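Local atomic coordinates of period circadian protein homolog 2 (Mus musculus, PDB entry 3GDI), a protein that belongs to the mammalian circadian clock and, through its tandem PAS domains, probably mediates protein-protein interactions in the regulation of transcription. Residues G189-P192 with Q193-I196; P210-L213 with A214-K218; P291-Q294 with E295-Q299. One frame throughout, in Å; residues are numbered along the deposited sequence.

Contact 1 (G189-P192 with Q193-I196); sequences GYLP and QDLI
At the start of the short helix 192-195, in the second PAS domain, the carboxylate of Asp194 accepts the main-chain amide of Leu191, three residues back, through its OD2. At 2.9 Å and 170°, this Leu191 N to Asp194 OD2 bond is nearly straight, although it meets the oxygen 48° above the carboxylate plane. Asp194 N returns the link to Leu191 O at 2.7 Å, so the two residues grip each other twice. The carboxylate reaches Leu191 because Asp194 CG stands beside its own backbone N, chi1 -58°, and the side chains of Leu191 and Asp194 then lie side by side. Pro192 O takes two donors from the next turn, Ile196 N at 3.1 Å, nearly in line with the carbonyl bond, and Leu195 N at 3.2 Å from above its plane. On the apolar side, Tyr190 CD1 meets Leu195 CD1 at 3.8 Å, and Leu195 CD2 sits over one face of the ring; the two side chains cross at about a right angle. The other carboxylate oxygen, Asp194 OD1, makes a salt bridge to Arg107 of strand 104-108, while Leu191 and Pro192 pack on Phe105 of that strand. A proline in the first turn and an acidic side chain accepting the amide of the residue just before the helix are features typical of a helix N-terminus, here one that faces the first PAS domain.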
ATOM      1  N   GLY A 189      15.399  -2.520  11.981  1.00 42.56           N
ATOM      2  CA  GLY A 189      14.828  -3.465  12.926  1.00 44.45           C
ATOM      3  C   GLY A 189      13.345  -3.705  12.671  1.00 45.53           C
ATOM      4  O   GLY A 189      12.781  -4.700  13.140  1.00 45.90           O
ATOM      5  N   TYR A 190      12.709  -2.799  11.931  1.00 42.95           N
ATOM      6  CA  TYR A 190      11.295  -2.956  11.617  1.00 42.33           C
ATOM      7  C   TYR A 190      11.131  -3.708  10.315  1.00 40.94           C
ATOM      8  O   TYR A 190      12.014  -3.674   9.463  1.00 40.10           O
ATOM      9  CB  TYR A 190      10.603  -1.606  11.417  1.00 42.04           C
ATOM     10  CG  TYR A 190      10.584  -0.675  12.595  1.00 40.84           C
ATOM     11  CD1 TYR A 190      11.404   0.454  12.625  1.00 40.44           C
ATOM     12  CD2 TYR A 190       9.701  -0.879  13.651  1.00 40.23           C
ATOM     13  CE1 TYR A 190      11.335   1.363  13.676  1.00 43.69           C
ATOM     14  CE2 TYR A 190       9.624   0.019  14.713  1.00 41.12           C
ATOM     15  CZ  TYR A 190      10.438   1.137  14.719  1.00 45.00           C
ATOM     16  OH  TYR A 190      10.338   2.044  15.753  1.00 48.83           O
ATOM     17  N   LEU A 191       9.998  -4.386  10.163  1.00 41.33           N
ATOM     18  CA  LEU A 191       9.687  -5.068   8.911  1.00 41.43           C
ATOM     19  C   LEU A 191       8.808  -4.050   8.161  1.00 41.49           C
ATOM     20  O   LEU A 191       8.085  -3.264   8.786  1.00 42.19           O
ATOM     21  CB  LEU A 191       8.940  -6.369   9.177  1.00 41.64           C
ATOM     22  CG  LEU A 191       9.743  -7.408   9.976  1.00 44.45           C
ATOM     23  CD1 LEU A 191       8.998  -8.754   9.947  1.00 43.00           C
ATOM     24  CD2 LEU A 191      11.148  -7.568   9.378  1.00 40.56           C
ATOM     25  N   PRO A 192       8.860  -4.037   6.822  1.00 41.19           N
ATOM     26  CA  PRO A 192       8.048  -3.068   6.073  1.00 41.82           C
ATOM     27  C   PRO A 192       6.651  -2.784   6.608  1.00 43.28           C
ATOM     28  O   PRO A 192       6.244  -1.631   6.696  1.00 45.79           O
ATOM     29  CB  PRO A 192       8.022  -3.654   4.671  1.00 40.75           C
ATOM     30  CG  PRO A 192       9.381  -4.314   4.571  1.00 40.06           C
ATOM     31  CD  PRO A 192       9.477  -5.018   5.910  1.00 40.90           C
ATOM     32  N   GLN A 193       5.929  -3.831   6.991  1.00 43.03           N
ATOM     33  CA  GLN A 193       4.566  -3.687   7.474  1.00 41.46           C
ATOM     34  C   GLN A 193       4.400  -2.959   8.794  1.00 44.31           C
ATOM     35  O   GLN A 193       3.283  -2.552   9.130  1.00 46.48           O
ATOM     36  CB  GLN A 193       3.887  -5.058   7.573  1.00 39.78           C
ATOM     37  CG  GLN A 193       4.577  -6.067   8.477  1.00 39.50           C
ATOM     38  CD  GLN A 193       5.556  -6.980   7.725  1.00 40.93           C
ATOM     39  OE1 GLN A 193       5.840  -8.088   8.170  1.00 41.57           O
ATOM     40  NE2 GLN A 193       6.069  -6.514   6.589  1.00 38.62           N
ATOM     41  N   ASP A 194       5.488  -2.800   9.547  1.00 44.21           N
ATOM     42  CA  ASP A 194       5.403  -2.106  10.825  1.00 44.42           C
ATOM     43  C   ASP A 194       5.338  -0.600  10.635  1.00 44.91           C
ATOM     44  O   ASP A 194       4.772   0.111  11.460  1.00 45.11           O
ATOM     45  CB  ASP A 194       6.608  -2.416  11.708  1.00 46.49           C
ATOM     46  CG  ASP A 194       6.776  -3.890  11.973  1.00 49.62           C
ATOM     47  OD1 ASP A 194       5.755  -4.610  12.026  1.00 49.75           O
ATOM     48  OD2 ASP A 194       7.938  -4.323  12.149  1.00 51.15           O
ATOM     49  N   LEU A 195       5.918  -0.129   9.534  1.00 45.59           N
ATOM     50  CA  LEU A 195       5.982   1.295   9.212  1.00 43.87           C
ATOM     51  C   LEU A 195       4.985   1.783   8.166  1.00 43.18           C
ATOM     52  O   LEU A 195       4.658   2.963   8.138  1.00 42.63           O
ATOM     53  CB  LEU A 195       7.401   1.648   8.751  1.00 41.91           C
ATOM     54  CG  LEU A 195       8.437   1.581   9.869  1.00 40.56           C
ATOM     55  CD1 LEU A 195       9.862   1.629   9.337  1.00 39.19           C
ATOM     56  CD2 LEU A 195       8.161   2.748  10.797  1.00 43.59           C
ATOM     57  N   ILE A 196       4.502   0.894   7.304  1.00 42.42           N
ATOM     58  CA  ILE A 196       3.559   1.322   6.280  1.00 43.98           C
ATOM     59  C   ILE A 196       2.272   1.864   6.895  1.00 44.90           C
ATOM     60  O   ILE A 196       1.661   1.209   7.732  1.00 45.99           O
ATOM     61  CB  ILE A 196       3.213   0.169   5.312  1.00 44.08           C
ATOM     62  CG1 ILE A 196       4.441  -0.208   4.487  1.00 45.98           C
ATOM     63  CG2 ILE A 196       2.114   0.596   4.361  1.00 43.02           C
ATOM     64  CD1 ILE A 196       4.206  -1.381   3.547  1.00 46.99           C
TER

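Contact 2 (P210-L213 with A214-K218); sequences PLML and AIHKK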
ATOM      1  N   PRO A 210      10.475  19.446  13.851  1.00 55.29           N
ATOM      2  CA  PRO A 210      10.200  20.754  13.250  1.00 54.78           C
ATOM      3  C   PRO A 210      11.024  20.940  11.969  1.00 54.33           C
ATOM      4  O   PRO A 210      10.632  21.672  11.063  1.00 55.34           O
ATOM      5  CB  PRO A 210      10.607  21.727  14.354  1.00 54.42           C
ATOM      6  CG  PRO A 210      10.238  20.968  15.603  1.00 54.39           C
ATOM      7  CD  PRO A 210      10.741  19.572  15.298  1.00 54.52           C
ATOM      8  N   LEU A 211      12.169  20.272  11.900  1.00 54.27           N
ATOM      9  CA  LEU A 211      13.022  20.371  10.720  1.00 53.87           C
ATOM     10  C   LEU A 211      12.266  19.879   9.496  1.00 51.83           C
ATOM     11  O   LEU A 211      12.472  20.378   8.393  1.00 52.60           O
ATOM     12  CB  LEU A 211      14.297  19.536  10.885  1.00 54.95           C
ATOM     13  CG  LEU A 211      15.439  20.037  11.777  1.00 57.03           C
ATOM     14  CD1 LEU A 211      14.935  20.329  13.186  1.00 57.64           C
ATOM     15  CD2 LEU A 211      16.542  18.975  11.808  1.00 55.80           C
ATOM     16  N   MET A 212      11.397  18.893   9.696  1.00 49.42           N
ATOM     17  CA  MET A 212      10.629  18.335   8.594  1.00 50.23           C
ATOM     18  C   MET A 212       9.815  19.382   7.856  1.00 49.05           C
ATOM     19  O   MET A 212       9.605  19.274   6.649  1.00 47.98           O
ATOM     20  CB  MET A 212       9.708  17.214   9.081  1.00 49.94           C
ATOM     21  CG  MET A 212      10.422  15.915   9.325  1.00 52.68           C
ATOM     22  SD  MET A 212      11.439  15.419   7.898  1.00 57.15           S
ATOM     23  CE  MET A 212      10.283  14.480   6.985  1.00 51.95           C
ATOM     24  N   LEU A 213       9.369  20.404   8.578  1.00 49.53           N
ATOM     25  CA  LEU A 213       8.582  21.460   7.958  1.00 52.02           C
ATOM     26  C   LEU A 213       9.400  22.195   6.904  1.00 53.04           C
ATOM     27  O   LEU A 213       8.905  22.481   5.812  1.00 55.55           O
ATOM     28  CB  LEU A 213       8.102  22.454   9.009  1.00 53.26           C
ATOM     29  CG  LEU A 213       7.244  23.583   8.447  1.00 54.61           C
ATOM     30  CD1 LEU A 213       5.958  23.008   7.870  1.00 55.15           C
ATOM     31  CD2 LEU A 213       6.939  24.580   9.552  1.00 55.18           C
ATOM     32  N   ALA A 214      10.653  22.496   7.232  1.00 51.52           N
ATOM     33  CA  ALA A 214      11.540  23.201   6.316  1.00 50.02           C
ATOM     34  C   ALA A 214      11.979  22.284   5.193  1.00 49.54           C
ATOM     35  O   ALA A 214      12.204  22.715   4.066  1.00 51.38           O
ATOM     36  CB  ALA A 214      12.759  23.724   7.063  1.00 49.45           C
ATOM     37  N   ILE A 215      12.103  21.005   5.497  1.00 48.05           N
ATOM     38  CA  ILE A 215      12.522  20.069   4.482  1.00 45.40           C
ATOM     39  C   ILE A 215      11.464  19.972   3.399  1.00 45.32           C
ATOM     40  O   ILE A 215      11.785  19.978   2.218  1.00 44.73           O
ATOM     41  CB  ILE A 215      12.800  18.693   5.099  1.00 44.24           C
ATOM     42  CG1 ILE A 215      14.075  18.782   5.936  1.00 45.60           C
ATOM     43  CG2 ILE A 215      12.947  17.646   4.019  1.00 37.94           C
ATOM     44  CD1 ILE A 215      14.225  17.669   6.965  1.00 51.38           C
ATOM     45  N   HIS A 216      10.196  19.902   3.781  1.00 46.27           N
ATOM     46  CA  HIS A 216       9.175  19.804   2.751  1.00 48.16           C
ATOM     47  C   HIS A 216       9.060  21.080   1.927  1.00 48.43           C
ATOM     48  O   HIS A 216       8.825  21.018   0.721  1.00 47.75           O
ATOM     49  CB  HIS A 216       7.834  19.389   3.357  1.00 49.36           C
ATOM     50  CG  HIS A 216       7.821  17.968   3.825  1.00 50.10           C
ATOM     51  ND1 HIS A 216       8.511  17.547   4.940  1.00 52.83           N
ATOM     52  CD2 HIS A 216       7.288  16.854   3.272  1.00 51.77           C
ATOM     53  CE1 HIS A 216       8.410  16.235   5.050  1.00 51.52           C
ATOM     54  NE2 HIS A 216       7.675  15.789   4.049  1.00 52.91           N
ATOM     55  N   LYS A 217       9.256  22.231   2.564  1.00 50.40           N
ATOM     56  CA  LYS A 217       9.204  23.504   1.850  1.00 51.68           C
ATOM     57  C   LYS A 217      10.259  23.509   0.747  1.00 51.85           C
ATOM     58  O   LYS A 217       9.997  23.952  -0.370  1.00 49.74           O
ATOM     59  CB  LYS A 217       9.450  24.673   2.803  1.00 51.82           C
ATOM     60  CG  LYS A 217       8.367  24.827   3.841  1.00 54.97           C
ATOM     61  CD  LYS A 217       8.350  26.219   4.446  1.00 58.26           C
ATOM     62  CE  LYS A 217       7.071  26.431   5.254  1.00 60.29           C
ATOM     63  NZ  LYS A 217       7.016  27.780   5.877  1.00 62.14           N
ATOM     64  N   LYS A 218      11.451  23.011   1.058  1.00 51.91           N
ATOM     65  CA  LYS A 218      12.498  22.968   0.053  1.00 54.26           C
ATOM     66  C   LYS A 218      12.170  21.917  -1.001  1.00 54.39           C
ATOM     67  O   LYS A 218      12.485  22.095  -2.177  1.00 55.35           O
ATOM     68  CB  LYS A 218      13.857  22.649   0.679  1.00 55.42           C
ATOM     69  CG  LYS A 218      14.334  23.678   1.691  1.00 61.65           C
ATOM     70  CD  LYS A 218      15.774  23.394   2.142  1.00 66.29           C
ATOM     71  CE  LYS A 218      16.222  24.322   3.284  1.00 66.57           C
ATOM     72  NZ  LYS A 218      16.178  25.769   2.919  1.00 69.17           N
TER
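Helix 209-221 runs along one side of the second PAS domain, and its Met212 and Leu213, together with Ile215 one turn on, carry the contact between 210-213 and 214-218. Met212 O is gripped by two donors of the same residue: His216 N at 3.0 Å in the regular helical bond, and His216 ND1 at 2.7 Å with a straight N-H...O angle of 170°. They arrive from opposite faces of the carbonyl plane, and the oxygen lies in the plane of the imidazole, at its edge. This double hold fixes the turn of the ring, whose NE2 is hydrogen-bonded to His171 of the central sheet. A leucine in place of His216 would probably leave Met212 O with the backbone bond alone, and His171 NE2 without this partner. The bend of the Met212 chain at chi2 (-51°) brings its SD within 3.7 Å of Ile215 CD1, and sulfur also stands at the edge of the His216 ring. Ile215 N bonds to Leu211 O at 3.0 Å, in the carbonyl plane, while Ile215 CG1 rests against the same oxygen at 3.3 Å. With CG opposite the backbone N (chi1 -179°), the Leu213 side chain packs on Leu296 of helix 291-303; its carbonyl takes Lys217 N. The lysine chain passes the same carbonyl at its second methylene, Lys217 CG lying 3.1 Å from Leu213 O.

Contact 3 (P291-Q294 with E295-Q299); sequences PSVQ and ELTEQ
Hydrogen bonds dominate the joining of 291-294 to 295-299, successive turns near the start of helix 291-303. Two are plain main-chain bonds four residues apart: Leu296 N to Ser292 O at 2.9 Å, with an angle of 171°, and Glu298 N to Gln294 O at 3.0 Å. The third acceptor, Val293 O, is shared by two donors of one residue, Thr297 N and Thr297 OG1, each at 2.8 Å from it. They approach from opposite faces of the carbonyl plane, the hydroxyl 44° out of it. Thr297 OG1 lies beside its own backbone N, chi1 -73°, a position that turns the hydroxyl back onto the preceding turn and satisfies it within the helix.

Van der Waals contact between side chains is slight: those of Val293 and Thr297 cross at a slant, and Val293 CG1 lies 3.8 Å from the hydroxyl oxygen Thr297 OG1. Both also touch Leu201, and Val293 meets Arg209 as well, so this face looks into the domain. Glu298 instead packs on Pro83 of the second subunit. A threonine hydroxyl bonded to the carbonyl four residues back is a familiar feature of alpha helices, found here in the C-terminal helix that flanks the second PAS domain.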
ATOM      1  N   PRO A 291       0.772  14.820  20.467  1.00103.10           N
ATOM      2  CA  PRO A 291       0.270  16.198  20.498  1.00100.57           C
ATOM      3  C   PRO A 291       0.766  17.053  19.337  1.00 97.90           C
ATOM      4  O   PRO A 291      -0.005  17.486  18.481  1.00 96.92           O
ATOM      5  CB  PRO A 291       0.786  16.717  21.835  1.00101.67           C
ATOM      6  CG  PRO A 291       0.788  15.484  22.689  1.00102.67           C
ATOM      7  CD  PRO A 291       1.368  14.450  21.763  1.00102.63           C
ATOM      8  N   SER A 292       2.071  17.284  19.331  1.00 95.56           N
ATOM      9  CA  SER A 292       2.716  18.098  18.316  1.00 92.87           C
ATOM     10  C   SER A 292       2.820  17.428  16.949  1.00 90.52           C
ATOM     11  O   SER A 292       2.815  18.110  15.925  1.00 91.17           O
ATOM     12  CB  SER A 292       4.107  18.494  18.803  1.00 92.74           C
ATOM     13  OG  SER A 292       4.025  19.079  20.087  1.00 92.03           O
ATOM     14  N   VAL A 293       2.920  16.102  16.925  1.00 86.81           N
ATOM     15  CA  VAL A 293       3.028  15.393  15.656  1.00 83.25           C
ATOM     16  C   VAL A 293       1.811  15.635  14.778  1.00 81.76           C
ATOM     17  O   VAL A 293       1.950  15.922  13.594  1.00 82.88           O
ATOM     18  CB  VAL A 293       3.210  13.879  15.862  1.00 82.54           C
ATOM     19  CG1 VAL A 293       3.099  13.146  14.536  1.00 80.81           C
ATOM     20  CG2 VAL A 293       4.568  13.616  16.471  1.00 81.88           C
ATOM     21  N   GLN A 294       0.620  15.526  15.354  1.00 79.98           N
ATOM     22  CA  GLN A 294      -0.605  15.752  14.594  1.00 78.57           C
ATOM     23  C   GLN A 294      -0.559  17.148  13.980  1.00 76.46           C
ATOM     24  O   GLN A 294      -0.787  17.327  12.787  1.00 75.17           O
ATOM     25  CB  GLN A 294      -1.826  15.643  15.507  1.00 80.31           C
ATOM     26  CG  GLN A 294      -1.959  14.310  16.229  1.00 83.65           C
ATOM     27  CD  GLN A 294      -3.111  14.305  17.222  1.00 86.34           C
ATOM     28  OE1 GLN A 294      -3.358  13.309  17.905  1.00 86.84           O
ATOM     29  NE2 GLN A 294      -3.824  15.425  17.306  1.00 87.18           N
ATOM     30  N   GLU A 295      -0.254  18.128  14.820  1.00 75.27           N
ATOM     31  CA  GLU A 295      -0.167  19.523  14.411  1.00 74.69           C
ATOM     32  C   GLU A 295       0.789  19.747  13.244  1.00 71.95           C
ATOM     33  O   GLU A 295       0.427  20.353  12.233  1.00 71.56           O
ATOM     34  CB  GLU A 295       0.298  20.381  15.594  1.00 78.54           C
ATOM     35  CG  GLU A 295       0.608  21.833  15.232  1.00 83.47           C
ATOM     36  CD  GLU A 295       1.545  22.510  16.231  1.00 86.53           C
ATOM     37  OE1 GLU A 295       1.864  23.706  16.032  1.00 88.25           O
ATOM     38  OE2 GLU A 295       1.966  21.846  17.206  1.00 86.38           O
ATOM     39  N   LEU A 296       2.019  19.269  13.404  1.00 68.62           N
ATOM     40  CA  LEU A 296       3.054  19.427  12.391  1.00 65.12           C
ATOM     41  C   LEU A 296       2.706  18.662  11.113  1.00 64.03           C
ATOM     42  O   LEU A 296       3.024  19.095  10.006  1.00 61.45           O
ATOM     43  CB  LEU A 296       4.392  18.941  12.952  1.00 63.11           C
ATOM     44  CG  LEU A 296       5.633  19.789  12.663  1.00 62.89           C
ATOM     45  CD1 LEU A 296       5.801  19.976  11.167  1.00 63.38           C
ATOM     46  CD2 LEU A 296       5.495  21.137  13.345  1.00 63.61           C
ATOM     47  N   THR A 297       2.042  17.522  11.281  1.00 62.59           N
ATOM     48  CA  THR A 297       1.647  16.692  10.162  1.00 61.08           C
ATOM     49  C   THR A 297       0.653  17.419   9.264  1.00 62.31           C
ATOM     50  O   THR A 297       0.916  17.622   8.084  1.00 63.38           O
ATOM     51  CB  THR A 297       1.038  15.358  10.666  1.00 60.33           C
ATOM     52  OG1 THR A 297       2.081  14.524  11.186  1.00 57.13           O
ATOM     53  CG2 THR A 297       0.322  14.626   9.548  1.00 58.00           C
ATOM     54  N   GLU A 298      -0.482  17.832   9.814  1.00 64.18           N
ATOM     55  CA  GLU A 298      -1.483  18.516   9.000  1.00 66.86           C
ATOM     56  C   GLU A 298      -0.913  19.793   8.383  1.00 64.91           C
ATOM     57  O   GLU A 298      -1.345  20.237   7.317  1.00 64.73           O
ATOM     58  CB  GLU A 298      -2.731  18.833   9.838  1.00 70.16           C
ATOM     59  CG  GLU A 298      -3.905  19.394   9.028  1.00 76.50           C
ATOM     60  CD  GLU A 298      -5.250  19.248   9.745  1.00 81.63           C
ATOM     61  OE1 GLU A 298      -5.344  19.623  10.941  1.00 84.47           O
ATOM     62  OE2 GLU A 298      -6.217  18.766   9.108  1.00 80.66           O
ATOM     63  N   GLN A 299       0.076  20.361   9.057  1.00 62.14           N
ATOM     64  CA  GLN A 299       0.728  21.582   8.606  1.00 60.55           C
ATOM     65  C   GLN A 299       1.520  21.311   7.330  1.00 58.54           C
ATOM     66  O   GLN A 299       1.563  22.136   6.419  1.00 57.55           O
ATOM     67  CB  GLN A 299       1.658  22.076   9.711  1.00 63.19           C
ATOM     68  CG  GLN A 299       2.111  23.505   9.589  1.00 66.65           C
ATOM     69  CD  GLN A 299       3.052  23.892  10.718  1.00 71.82           C
ATOM     70  OE1 GLN A 299       2.795  23.583  11.890  1.00 72.07           O
ATOM     71  NE2 GLN A 299       4.146  24.572  10.376  1.00 71.93           N
TER

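Overall arrangement
All three contacts are local, each within one turn or two of the chain, and they follow one another in sequence. Contacts 2 and 3 belong to neighbouring helices, 209-221 and 291-303, which run in the same general direction; their centres are about 13 Å apart and they touch, with Leu213 CB 4.0 Å from Leu296 CD1. Contact 1 stands apart: its centre is about 24 Å from that of contact 2 and about 22 Å from that of contact 3, the nearest atoms being about 13 and 12 Å away. It lies close to the middle of the chain, against the first PAS domain, whereas the helix pair sits some 25 Å from that centre.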